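Local coordinates for protein methyltransferase FkbM (Methylobacillus flagellatus KT, PDB 2PY6) that probably transfers methyl groups, as a member of the FkbM-type methyltransferases, to an acceptor that has not been established, at residues A[229-235]-A[253-259]; A[214-218]-A[338-342]; A[38-42]-A[138-142]; A[23-27]-A[197-201]; A[119-123]-A[398-402]. All coordinates share one frame; numbering follows the deposited sequence.

Contact 1: A[229-235]-A[253-259]; sequences KMVDCGA and ERVWMIE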
# COMPACT_ATOMS: atom_id res chain seq x y z
N LYS A 229 36.83 -6.66 14.23
CA LYS A 229 36.28 -7.49 15.30
C LYS A 229 35.36 -6.55 16.06
O LYS A 229 35.81 -5.68 16.82
CB LYS A 229 37.39 -8.12 16.17
CG LYS A 229 38.33 -9.10 15.40
CD LYS A 229 39.61 -9.43 16.20
CE LYS A 229 40.48 -10.50 15.51
NZ LYS A 229 41.84 -10.78 16.14
N MSE A 230 34.07 -6.70 15.77
CA MSE A 230 33.03 -5.82 16.32
C MSE A 230 32.18 -6.38 17.47
O MSE A 230 31.63 -7.49 17.36
CB MSE A 230 32.04 -5.44 15.18
CG MSE A 230 31.00 -4.52 15.62
SE MSE A 230 29.77 -3.79 14.35
CE MSE A 230 28.95 -5.24 13.70
N VAL A 231 32.10 -5.60 18.55
CA VAL A 231 31.17 -5.87 19.64
C VAL A 231 29.94 -5.03 19.27
O VAL A 231 29.98 -3.78 19.21
CB VAL A 231 31.73 -5.50 21.04
CG1 VAL A 231 30.70 -5.77 22.14
CG2 VAL A 231 33.02 -6.27 21.32
N ASP A 232 28.86 -5.74 18.95
CA ASP A 232 27.58 -5.12 18.59
C ASP A 232 26.72 -5.18 19.86
O ASP A 232 25.97 -6.13 20.10
CB ASP A 232 27.00 -5.86 17.41
CG ASP A 232 25.66 -5.34 16.98
OD1 ASP A 232 25.13 -4.40 17.60
OD2 ASP A 232 25.14 -5.91 16.00
N CYS A 233 26.85 -4.14 20.67
CA CYS A 233 26.20 -4.07 21.96
C CYS A 233 24.84 -3.39 21.79
O CYS A 233 24.77 -2.20 21.45
CB CYS A 233 27.16 -3.35 22.93
SG CYS A 233 26.67 -3.39 24.61
N GLY A 234 23.78 -4.16 22.02
CA GLY A 234 22.39 -3.77 21.77
C GLY A 234 22.13 -4.08 20.29
O GLY A 234 21.79 -3.20 19.51
N ALA A 235 22.30 -5.34 19.91
CA ALA A 235 22.21 -5.78 18.49
C ALA A 235 20.82 -5.70 17.85
O ALA A 235 20.74 -5.69 16.64
CB ALA A 235 22.82 -7.14 18.29
N GLU A 253 36.66 -10.14 10.69
CA GLU A 253 37.18 -11.25 11.46
C GLU A 253 36.19 -11.82 12.47
O GLU A 253 36.11 -13.02 12.65
CB GLU A 253 38.47 -10.85 12.19
CG GLU A 253 39.72 -10.88 11.28
CD GLU A 253 39.97 -12.26 10.70
OE1 GLU A 253 39.96 -13.25 11.47
OE2 GLU A 253 40.17 -12.35 9.47
N ARG A 254 35.45 -10.96 13.14
CA ARG A 254 34.58 -11.44 14.19
C ARG A 254 33.48 -10.46 14.52
O ARG A 254 33.68 -9.25 14.44
CB ARG A 254 35.43 -11.66 15.43
CG ARG A 254 34.88 -12.56 16.52
CD ARG A 254 34.68 -14.00 16.14
NE ARG A 254 34.32 -14.78 17.34
CZ ARG A 254 33.13 -14.75 17.94
NH1 ARG A 254 32.11 -14.02 17.47
NH2 ARG A 254 32.95 -15.48 19.03
N VAL A 255 32.31 -10.99 14.86
CA VAL A 255 31.25 -10.16 15.40
C VAL A 255 30.63 -10.83 16.62
O VAL A 255 30.18 -11.95 16.54
CB VAL A 255 30.16 -9.81 14.37
CG1 VAL A 255 29.04 -9.02 15.03
CG2 VAL A 255 30.76 -9.00 13.21
N TRP A 256 30.64 -10.13 17.75
CA TRP A 256 29.95 -10.57 18.96
C TRP A 256 28.72 -9.71 19.12
O TRP A 256 28.82 -8.52 19.43
CB TRP A 256 30.79 -10.38 20.19
CG TRP A 256 32.08 -11.08 20.21
CD1 TRP A 256 32.31 -12.36 20.65
CD2 TRP A 256 33.35 -10.54 19.86
NE1 TRP A 256 33.64 -12.64 20.58
CE2 TRP A 256 34.32 -11.53 20.11
CE3 TRP A 256 33.77 -9.28 19.38
CZ2 TRP A 256 35.68 -11.34 19.88
CZ3 TRP A 256 35.11 -9.08 19.16
CH2 TRP A 256 36.06 -10.12 19.38
N MSE A 257 27.55 -10.29 18.89
CA MSE A 257 26.29 -9.59 19.02
C MSE A 257 25.68 -9.84 20.42
O MSE A 257 25.43 -10.99 20.78
CB MSE A 257 25.31 -10.05 17.93
CG MSE A 257 25.78 -9.82 16.51
SE MSE A 257 24.43 -10.22 15.19
CE MSE A 257 23.59 -8.98 15.11
N ILE A 258 25.42 -8.75 21.16
CA ILE A 258 24.89 -8.79 22.53
C ILE A 258 23.51 -8.16 22.58
O ILE A 258 23.37 -6.98 22.28
CB ILE A 258 25.83 -8.04 23.53
CG1 ILE A 258 27.29 -8.52 23.36
CG2 ILE A 258 25.35 -8.20 24.98
CD1 ILE A 258 28.26 -7.72 24.17
N GLU A 259 22.50 -8.95 22.94
CA GLU A 259 21.15 -8.45 23.00
C GLU A 259 20.32 -9.23 24.05
O GLU A 259 20.22 -10.44 23.92
CB GLU A 259 20.53 -8.63 21.60
CG GLU A 259 19.02 -8.37 21.55
CD GLU A 259 18.66 -6.97 21.93
OE1 GLU A 259 19.35 -5.99 21.47
OE2 GLU A 259 17.66 -6.81 22.65

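Contact 2: A[214-218]-A[338-342]; sequences TLYFR and FIKMD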
# COMPACT_ATOMS: atom_id res chain seq x y z
N THR A 214 23.54 6.33 7.83
CA THR A 214 24.95 6.59 8.02
C THR A 214 25.41 6.39 9.46
O THR A 214 26.58 6.58 9.76
CB THR A 214 25.28 8.05 7.54
OG1 THR A 214 24.65 9.01 8.39
CG2 THR A 214 24.80 8.24 6.15
N LEU A 215 24.48 6.00 10.35
CA LEU A 215 24.82 5.80 11.74
C LEU A 215 25.89 4.71 11.87
O LEU A 215 25.74 3.68 11.28
CB LEU A 215 23.55 5.39 12.52
CG LEU A 215 23.56 5.18 14.04
CD1 LEU A 215 23.91 6.42 14.85
CD2 LEU A 215 22.17 4.71 14.39
N TYR A 216 26.95 5.02 12.62
CA TYR A 216 28.08 4.15 13.00
C TYR A 216 29.12 3.90 11.93
O TYR A 216 30.30 3.97 12.23
CB TYR A 216 27.66 2.77 13.55
CG TYR A 216 26.55 2.79 14.57
CD1 TYR A 216 26.65 3.56 15.73
CD2 TYR A 216 25.44 1.98 14.42
CE1 TYR A 216 25.63 3.55 16.69
CE2 TYR A 216 24.41 1.99 15.36
CZ TYR A 216 24.50 2.76 16.48
OH TYR A 216 23.45 2.75 17.39
N PHE A 217 28.66 3.55 10.72
CA PHE A 217 29.51 3.07 9.64
C PHE A 217 29.87 4.09 8.58
O PHE A 217 30.87 3.89 7.89
CB PHE A 217 28.85 1.84 9.01
CG PHE A 217 28.64 0.71 10.00
CD1 PHE A 217 29.73 -0.02 10.48
CD2 PHE A 217 27.38 0.42 10.50
CE1 PHE A 217 29.57 -1.03 11.44
CE2 PHE A 217 27.20 -0.58 11.45
CZ PHE A 217 28.31 -1.32 11.92
N ARG A 218 29.06 5.17 8.46
CA ARG A 218 29.26 6.24 7.48
C ARG A 218 29.29 7.59 8.12
O ARG A 218 28.84 8.53 7.49
CB ARG A 218 28.21 6.14 6.33
CG ARG A 218 28.26 4.72 5.84
CD ARG A 218 27.62 4.24 4.60
NE ARG A 218 26.24 3.98 4.78
CZ ARG A 218 25.48 3.22 3.99
NH1 ARG A 218 25.92 2.59 2.92
NH2 ARG A 218 24.22 3.10 4.32
N PHE A 338 36.38 -2.55 17.28
CA PHE A 338 35.25 -1.64 17.22
C PHE A 338 34.18 -2.05 18.22
O PHE A 338 33.81 -3.23 18.30
CB PHE A 338 34.67 -1.66 15.79
CG PHE A 338 33.50 -0.75 15.57
CD1 PHE A 338 33.55 0.60 15.95
CD2 PHE A 338 32.39 -1.20 14.88
CE1 PHE A 338 32.50 1.44 15.73
CE2 PHE A 338 31.31 -0.35 14.66
CZ PHE A 338 31.36 0.97 15.08
N ILE A 339 33.71 -1.08 19.01
CA ILE A 339 32.57 -1.28 19.89
C ILE A 339 31.45 -0.27 19.53
O ILE A 339 31.62 0.97 19.61
CB ILE A 339 32.91 -1.22 21.41
CG1 ILE A 339 33.97 -2.26 21.77
CG2 ILE A 339 31.63 -1.48 22.28
CD1 ILE A 339 34.63 -2.05 23.10
N LYS A 340 30.34 -0.82 19.05
CA LYS A 340 29.12 -0.08 18.77
C LYS A 340 28.26 -0.31 20.00
O LYS A 340 28.19 -1.46 20.49
CB LYS A 340 28.43 -0.61 17.51
CG LYS A 340 26.94 -0.10 17.33
CD LYS A 340 25.96 -1.07 18.01
CE LYS A 340 24.58 -0.73 17.87
NZ LYS A 340 23.80 -1.96 17.98
N MSE A 341 27.62 0.74 20.51
CA MSE A 341 26.80 0.64 21.71
C MSE A 341 25.54 1.49 21.61
O MSE A 341 25.61 2.72 21.42
CB MSE A 341 27.59 1.07 22.94
CG MSE A 341 26.88 0.75 24.26
SE MSE A 341 27.82 1.25 25.83
CE MSE A 341 29.07 -0.05 25.83
N ASP A 342 24.40 0.81 21.74
CA ASP A 342 23.11 1.45 21.83
C ASP A 342 22.21 0.53 22.66
O ASP A 342 21.58 -0.36 22.10
CB ASP A 342 22.48 1.65 20.46
CG ASP A 342 21.15 2.39 20.52
OD1 ASP A 342 20.76 2.95 21.57
OD2 ASP A 342 20.48 2.38 19.49
O HOH W 1 21.04 1.65 16.85

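Contact 3: A[38-42]-A[138-142]; sequences IPANV and IPHLN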
# COMPACT_ATOMS: atom_id res chain seq x y z
N ILE A 38 8.53 29.18 24.86
CA ILE A 38 7.11 28.97 24.67
C ILE A 38 6.53 30.19 23.89
O ILE A 38 6.80 31.32 24.23
CB ILE A 38 6.38 28.76 26.01
CG1 ILE A 38 7.04 27.61 26.79
CG2 ILE A 38 4.89 28.51 25.80
CD1 ILE A 38 7.16 26.28 26.00
N PRO A 39 5.77 29.94 22.81
CA PRO A 39 5.19 31.07 22.06
C PRO A 39 4.35 32.00 22.93
O PRO A 39 3.55 31.53 23.73
CB PRO A 39 4.33 30.40 20.99
CG PRO A 39 4.90 29.03 20.86
CD PRO A 39 5.40 28.65 22.21
N ALA A 40 4.57 33.30 22.77
CA ALA A 40 3.91 34.34 23.58
C ALA A 40 2.39 34.20 23.67
O ALA A 40 1.82 34.40 24.72
CB ALA A 40 4.25 35.73 23.01
N ASN A 41 1.74 33.87 22.55
CA ASN A 41 0.29 33.77 22.53
C ASN A 41 -0.21 32.59 23.36
O ASN A 41 -1.30 32.67 23.96
CB ASN A 41 -0.26 33.75 21.08
CG ASN A 41 0.29 32.61 20.23
OD1 ASN A 41 1.24 31.89 20.60
ND2 ASN A 41 -0.30 32.44 19.04
N VAL A 42 0.60 31.53 23.44
CA VAL A 42 0.26 30.39 24.29
C VAL A 42 0.50 30.76 25.75
O VAL A 42 -0.31 30.41 26.61
CB VAL A 42 1.08 29.16 23.95
CG1 VAL A 42 0.77 28.03 24.94
CG2 VAL A 42 0.81 28.72 22.50
N ILE A 138 -4.06 30.70 15.45
CA ILE A 138 -4.38 29.77 16.53
C ILE A 138 -3.12 29.48 17.31
O ILE A 138 -2.17 28.98 16.74
CB ILE A 138 -4.92 28.40 16.00
CG1 ILE A 138 -6.15 28.61 15.10
CG2 ILE A 138 -5.23 27.45 17.18
CD1 ILE A 138 -6.59 27.34 14.35
N PRO A 139 -3.11 29.77 18.64
CA PRO A 139 -1.91 29.48 19.46
C PRO A 139 -1.57 27.99 19.39
O PRO A 139 -2.46 27.13 19.54
CB PRO A 139 -2.34 29.91 20.87
CG PRO A 139 -3.43 30.84 20.66
CD PRO A 139 -4.19 30.36 19.46
N HIS A 140 -0.31 27.69 19.07
CA HIS A 140 0.13 26.32 18.86
C HIS A 140 1.51 26.02 19.42
O HIS A 140 2.33 26.94 19.58
CB HIS A 140 0.01 25.92 17.36
CG HIS A 140 0.83 26.75 16.43
ND1 HIS A 140 0.55 28.08 16.19
CD2 HIS A 140 1.90 26.44 15.67
CE1 HIS A 140 1.44 28.55 15.33
NE2 HIS A 140 2.26 27.57 15.00
N LEU A 141 1.74 24.73 19.69
CA LEU A 141 2.95 24.21 20.32
C LEU A 141 3.32 22.87 19.77
O LEU A 141 2.46 22.10 19.42
CB LEU A 141 2.69 23.88 21.80
CG LEU A 141 2.29 24.91 22.79
CD1 LEU A 141 1.68 24.23 24.00
CD2 LEU A 141 3.48 25.76 23.17
N ASN A 142 4.61 22.58 19.76
CA ASN A 142 5.09 21.23 19.45
C ASN A 142 5.17 20.48 20.82
O ASN A 142 4.93 21.09 21.90
CB ASN A 142 6.41 21.24 18.69
CG ASN A 142 7.57 21.76 19.50
OD1 ASN A 142 7.63 21.60 20.72
ND2 ASN A 142 8.51 22.36 18.82
O HOH W 2 1.65 29.87 18.71

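Contact 4: A[23-27]-A[197-201]; sequences FLAAA and HLTCE. With EDO (1,2-ethanediol), chain C.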
# COMPACT_ATOMS: atom_id res chain seq x y z
N PHE A 23 23.75 29.23 22.16
CA PHE A 23 23.74 28.29 23.30
C PHE A 23 23.77 29.02 24.65
O PHE A 23 22.95 28.74 25.54
CB PHE A 23 24.92 27.27 23.18
CG PHE A 23 25.26 26.53 24.46
CD1 PHE A 23 24.41 25.56 24.99
CD2 PHE A 23 26.46 26.78 25.12
CE1 PHE A 23 24.73 24.86 26.14
CE2 PHE A 23 26.81 26.07 26.26
CZ PHE A 23 25.94 25.10 26.77
N LEU A 24 24.71 29.94 24.79
CA LEU A 24 24.88 30.69 26.02
C LEU A 24 23.71 31.61 26.28
O LEU A 24 23.23 31.69 27.40
CB LEU A 24 26.20 31.47 25.96
CG LEU A 24 27.46 30.61 25.94
CD1 LEU A 24 28.74 31.48 25.84
CD2 LEU A 24 27.53 29.74 27.17
N ALA A 25 23.25 32.29 25.24
CA ALA A 25 22.07 33.17 25.33
C ALA A 25 20.81 32.38 25.71
O ALA A 25 20.00 32.85 26.50
CB ALA A 25 21.83 33.88 24.00
N ALA A 26 20.63 31.21 25.13
CA ALA A 26 19.45 30.40 25.45
C ALA A 26 19.51 29.90 26.91
O ALA A 26 18.51 29.87 27.61
CB ALA A 26 19.33 29.26 24.51
N ALA A 27 20.69 29.51 27.36
CA ALA A 27 20.85 29.01 28.70
C ALA A 27 20.60 30.11 29.72
O ALA A 27 20.01 29.88 30.78
CB ALA A 27 22.24 28.43 28.85
N HIS A 197 17.33 21.24 23.10
CA HIS A 197 16.87 21.05 24.46
C HIS A 197 16.62 22.38 25.19
O HIS A 197 15.66 22.50 25.92
CB HIS A 197 17.84 20.16 25.28
CG HIS A 197 17.98 18.76 24.75
ND1 HIS A 197 16.95 17.84 24.78
CD2 HIS A 197 19.03 18.13 24.18
CE1 HIS A 197 17.35 16.72 24.21
NE2 HIS A 197 18.62 16.86 23.84
N LEU A 198 17.47 23.38 24.99
CA LEU A 198 17.25 24.67 25.67
C LEU A 198 16.04 25.44 25.12
O LEU A 198 15.35 26.10 25.87
CB LEU A 198 18.50 25.55 25.58
CG LEU A 198 19.73 25.11 26.36
CD1 LEU A 198 20.93 25.92 25.96
CD2 LEU A 198 19.48 25.19 27.84
N THR A 199 15.79 25.33 23.82
CA THR A 199 14.77 26.11 23.14
C THR A 199 13.50 25.40 22.71
O THR A 199 12.52 26.09 22.41
CB THR A 199 15.31 26.68 21.83
OG1 THR A 199 15.61 25.61 20.94
CG2 THR A 199 16.58 27.51 22.07
N CYS A 200 13.53 24.07 22.66
CA CYS A 200 12.43 23.22 22.15
C CYS A 200 12.24 23.39 20.64
O CYS A 200 11.18 23.09 20.14
CB CYS A 200 11.08 23.52 22.84
SG CYS A 200 11.06 23.49 24.62
N GLU A 201 13.26 23.85 19.93
CA GLU A 201 13.19 24.13 18.50
C GLU A 201 13.89 23.04 17.69
O GLU A 201 15.11 23.02 17.60
CB GLU A 201 13.82 25.51 18.18
CG GLU A 201 13.92 25.81 16.67
CD GLU A 201 12.60 25.63 15.90
OE1 GLU A 201 11.69 26.44 16.06
OE2 GLU A 201 12.49 24.68 15.09
C1 EDO C . 13.39 20.32 25.83
O1 EDO C . 13.06 21.16 24.75
C2 EDO C . 13.62 18.89 25.34
O2 EDO C . 14.81 18.35 25.96

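Contact 5: A[119-123]-A[398-402]; sequences TCRYD and TPDRW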
# COMPACT_ATOMS: atom_id res chain seq x y z
N THR A 119 1.44 17.40 17.11
CA THR A 119 2.17 16.16 17.47
C THR A 119 3.05 15.58 16.34
O THR A 119 3.84 14.64 16.56
CB THR A 119 1.20 15.03 17.90
OG1 THR A 119 0.39 14.60 16.79
CG2 THR A 119 0.34 15.47 19.03
N CYS A 120 2.91 16.15 15.14
CA CYS A 120 3.65 15.74 13.96
C CYS A 120 5.11 16.16 14.05
O CYS A 120 5.42 17.24 14.57
CB CYS A 120 2.99 16.29 12.72
SG CYS A 120 1.27 15.68 12.57
N ARG A 121 5.99 15.25 13.63
CA ARG A 121 7.44 15.43 13.70
C ARG A 121 8.07 15.53 12.33
O ARG A 121 9.22 15.99 12.25
CB ARG A 121 8.10 14.23 14.41
CG ARG A 121 7.49 13.74 15.72
CD ARG A 121 7.62 14.72 16.84
NE ARG A 121 8.97 14.77 17.40
CZ ARG A 121 9.30 15.47 18.49
NH1 ARG A 121 8.38 16.19 19.12
NH2 ARG A 121 10.54 15.46 18.95
N TYR A 122 7.37 15.10 11.28
CA TYR A 122 7.90 15.12 9.93
C TYR A 122 7.32 16.25 9.07
O TYR A 122 6.19 16.69 9.28
CB TYR A 122 7.87 13.71 9.32
CG TYR A 122 8.61 12.71 10.25
CD1 TYR A 122 9.94 12.96 10.68
CD2 TYR A 122 7.98 11.55 10.72
CE1 TYR A 122 10.60 12.08 11.54
CE2 TYR A 122 8.65 10.67 11.58
CZ TYR A 122 9.95 10.95 11.99
OH TYR A 122 10.61 10.07 12.83
N ASP A 123 8.16 16.72 8.15
CA ASP A 123 7.92 17.94 7.40
C ASP A 123 6.53 18.12 6.83
O ASP A 123 5.93 19.16 7.02
CB ASP A 123 8.96 18.14 6.26
CG ASP A 123 10.35 18.52 6.78
OD1 ASP A 123 10.52 18.89 7.96
OD2 ASP A 123 11.29 18.44 5.99
N THR A 398 19.23 11.26 12.97
CA THR A 398 17.82 11.18 12.59
C THR A 398 17.29 12.61 12.47
O THR A 398 17.93 13.55 12.91
CB THR A 398 16.92 10.41 13.64
OG1 THR A 398 16.90 11.10 14.90
CG2 THR A 398 17.37 8.98 13.84
N PRO A 399 16.12 12.78 11.83
CA PRO A 399 15.43 14.08 11.87
C PRO A 399 14.76 14.36 13.23
O PRO A 399 14.13 15.38 13.37
CB PRO A 399 14.33 13.96 10.80
CG PRO A 399 14.50 12.62 10.19
CD PRO A 399 15.40 11.79 11.00
N ASP A 400 14.88 13.46 14.21
CA ASP A 400 14.23 13.64 15.50
C ASP A 400 15.31 13.64 16.57
O ASP A 400 16.48 13.89 16.27
CB ASP A 400 13.15 12.56 15.67
CG ASP A 400 12.03 13.00 16.62
OD1 ASP A 400 12.35 13.69 17.62
OD2 ASP A 400 10.86 12.65 16.39
N ARG A 401 14.97 13.37 17.83
CA ARG A 401 15.95 13.46 18.92
C ARG A 401 16.77 12.20 19.15
O ARG A 401 17.72 12.18 19.93
CB ARG A 401 15.30 14.01 20.21
CG ARG A 401 14.07 13.33 20.72
CD ARG A 401 13.39 14.15 21.80
NE ARG A 401 14.15 14.19 23.04
CZ ARG A 401 13.75 14.81 24.14
NH1 ARG A 401 12.59 15.44 24.17
NH2 ARG A 401 14.51 14.77 25.23
N TRP A 402 16.49 11.17 18.37
CA TRP A 402 17.18 9.90 18.49
C TRP A 402 18.47 9.87 17.67
O TRP A 402 18.59 10.51 16.64
CB TRP A 402 16.29 8.76 17.97
CG TRP A 402 14.81 8.99 18.15
CD1 TRP A 402 13.85 9.01 17.17
CD2 TRP A 402 14.14 9.34 19.37
NE1 TRP A 402 12.62 9.28 17.71
CE2 TRP A 402 12.77 9.50 19.06
CE3 TRP A 402 14.56 9.51 20.70
CZ2 TRP A 402 11.82 9.82 20.02
CZ3 TRP A 402 13.61 9.82 21.66
CH2 TRP A 402 12.26 9.98 21.31
O HOH W 3 11.69 16.11 11.60

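Contact 1: A[229-235]-A[253-259]
Trp256 leans across to the neighbouring strand: with CG beside its backbone N (chi1 -60°), the indole reaches obliquely to Lys229 and Val231, CE3 meeting Val231 CG2 at 3.7 Å and CZ3 touching Lys229 CB. A wide, flat indole suits this place because it spans two residues of the adjacent strand while its NE1 hydrogen-bonds to Asp333. Arg254 CG packs on one face of the indole, near its rim. On the same side of the sheet, Val231 CG1 meets Ile258 CD1 at 3.7 Å, beta-branched residues that fit extended chains. Lys229 runs out straight beside Glu253, its NZ held by Asp334.

The other side carries Met230, Asp232, Val255 and Met257. Here the selenomethionine Met257 lies alongside Asp232, both pointing the same way, its CE 3.6 Å from Asp232 OD2 and 3.8 Å from Ala235 CB. This side is covered by helix 239-248, and Asp232 OD1 is paired with Lys340.

Backbone hydrogen bonds between the parallel strands fix the register, Ile258 N to Asp232 O being nearly straight (176°). At the strand end Ile258 O accepts from both Gly234 N (2.9 Å) and Ala235 N (3.1 Å), where Gly234 takes a positive phi (85°). Strand 229-233, helix 239-248 and strand 254-258 form a beta-alpha-beta crossover, as in Rossmann-like methyltransferases; there the glycine-containing turn after the first strand commonly borders the cofactor site, and this one probably does likewise.

Contact 2: A[214-218]-A[338-342]
The Tyr216 ring is sandwiched: Leu215 CG sits over the centre of one face, and Lys340 CG over the centre of the opposite one, 3.7 Å from the centroid and only 4° off the ring normal. This second contact is a CH-pi interaction, for which a lysine's long methylene chain is well suited. The lysine chain bends at chi2 (-90°), which also brings Lys340 CE to 3.7 Å from Tyr216 OH while leaving NZ to pair with Asp232. At the ring edge, in plane, a water lies 2.7 Å from Tyr216 OH and donates to Asp342 OD2 at 2.8 Å, so the phenol and the carboxylate are joined through it. Tyr216 OH also touches Asp342 CB directly, at 3.4 Å.

Further along, the Phe217 and Phe338 rings meet obliquely, their planes 66° apart, with Phe217 CE1 3.7 Å from Phe338 CE2. Two phenylalanines suit this buried, largely apolar spot, and Phe338 adds an edge-to-face partner in Phe224.

The loop 214-218 thus lies against strand 338-341, a central strand of the methyltransferase sheet. Phe217 reaches Met230 of strand 229-233 and Leu244 of helix 239-248, while Tyr216 also packs on Ala366 of strand 364-368 and on Ser240 of that helix.

Contact 3: A[38-42]-A[138-142]
Leu141 CD2 touches Pro39 CD at 3.6 Å and Val42 CG1 at 4.0 Å, the centre of an apolar patch with Ile38 CG2 at its margin. The two methyls of Val42 divide the work: CG1, anti to the backbone N (chi1 175°), faces Leu141, while CG2 packs on Pro139 CB at 3.7 Å. The valine and the two proline rings suit such a spot, since they have little freedom to lose on burial.

These residues set the start of helix 40-49 against strand 140-142, which is at one end of the parallel part of the N-terminal alpha/beta sheet and bonds through its backbone to strand 114-118. Pro39 occupies the helix N-cap position, where no N-H is needed for the helix hydrogen bonding, which suits a proline.

Polar links run through Asn41 and a water. The Asn41 amide lies across Pro139, with ND2 3.4 Å from Pro139 CA. Its OD1 accepts from the water at 2.8 Å, and the water accepts from His140 N at 3.0 Å, bridging helix and strand. An alanine at Asn41 removes the amide, which would probably cost the water this acceptor and uncover Pro139. On the strand side, His140 ND1 donates back to Ile138 O at 2.9 Å, restraining the imidazole.

Contact 4: A[23-27]-A[197-201]
Leu198 fits against helix 19-32 at Phe23, Ala26 and Ala27, and this is the tight part of the contact. Its CD1 lies 3.5 Å from Phe23 O and 3.6 Å from Phe23 CD1, while its CB rests against Ala26 CB at 3.9 Å. CG stands anti to the carbonyl carbon (chi1 -68°), which carries both methyls toward the helix. Alanines suit the receiving surface: their short side chains let the two helices approach until Ala26 CA and Leu198 CA are 6.1 Å apart. Ile167 and Val168 of helix 164-169 also pack on Leu198, and Phe23 meets the ring of Tyr191.

Looser contact follows at Thr199, whose CG2 reaches Ala26 CB at 4.1 Å, at the end of helix 184-199. There Thr199 OG1, also hydrogen-bonded to Asn195 O, accepts from Glu201 N, an ST turn, and Cys200 takes a positive phi (69°) as the chain leaves the helix. On the side turned from helix 19-32, an ethanediol, probably from the crystallisation liquor, lies at the edge of the His197 ring; its O2 to His197 ND1 distance of 2.5 Å is doubtfully short.

The side-chain contacts between the helices are thus apolar, implying cohesion by burial and shape, while the polar groups of 197-201 look to the helix end and to the bound ethanediol.

Contact 5: A[119-123]-A[398-402]
Asp400 and Arg121 join in a side-on, two-nitrogen salt bridge that ties two loops together: the one after strand 114-118 of the N-terminal alpha/beta sheet, and the hairpin connection between antiparallel strands 392-396 and 404-408 of the methyltransferase sheet. Arg121 NE donates to Asp400 OD2 at 3.0 Å and NH2 to OD1 at 2.9 Å, the latter nearly straight (171°). Both oxygens are met on their syn sides and lie close to the guanidinium plane, whose angle to the carboxylate is 21°. The arginine chain folds back at chi2 and chi3, which turns this edge of the group toward the aspartate. Arginine suits the place because its remaining NH1 can serve a second acid, Glu144, while the group also makes a cation-pi contact with Phe63.

Asp400 OD1 has another donor, Arg401 N, on its anti side at 2.6 Å, so the carboxylate is held in its rotation from two directions. A leucine in place of Asp400 would probably cost NE and NH2 of Arg121 their carboxylate partner and set the guanidinium freer to turn.

Tyr122 has the third large share of the contact. Arg121 CB lies over the centre of one face of its ring, and CE1 reaches Pro399 CG at 4.2 Å, a loose apolar touch where an exposed aromatic can lie against a rigid proline. Between the backbones, a water donates to Arg121 O at 2.6 Å and to Pro399 O at 3.1 Å.

Overall arrangement
From the N terminus, helix 19-32 opens contact 4, which closes only at 197-201 and encloses contact 3 (38-42 with 138-142), which sets helix 40-49 on the edge strand 140-142 of the N-terminal alpha/beta sheet. Asn142 and Cys200 bring these two together through a probable hydrogen bond. Segment 119-123 lies within both loops, but its partner 398-402 comes near the C terminus, so contact 5 crosses contacts 3 and 4 and ties the N-terminal sheet to the methyltransferase sheet. Contacts 2 and 1 nest inside its long loop, contact 1 within contact 2; they lie on neighbouring strands, 229-233 and 338-341, joined by the Asp232-Lys340 salt bridge. The centres of contacts 1 and 3 lie about 46 Å apart.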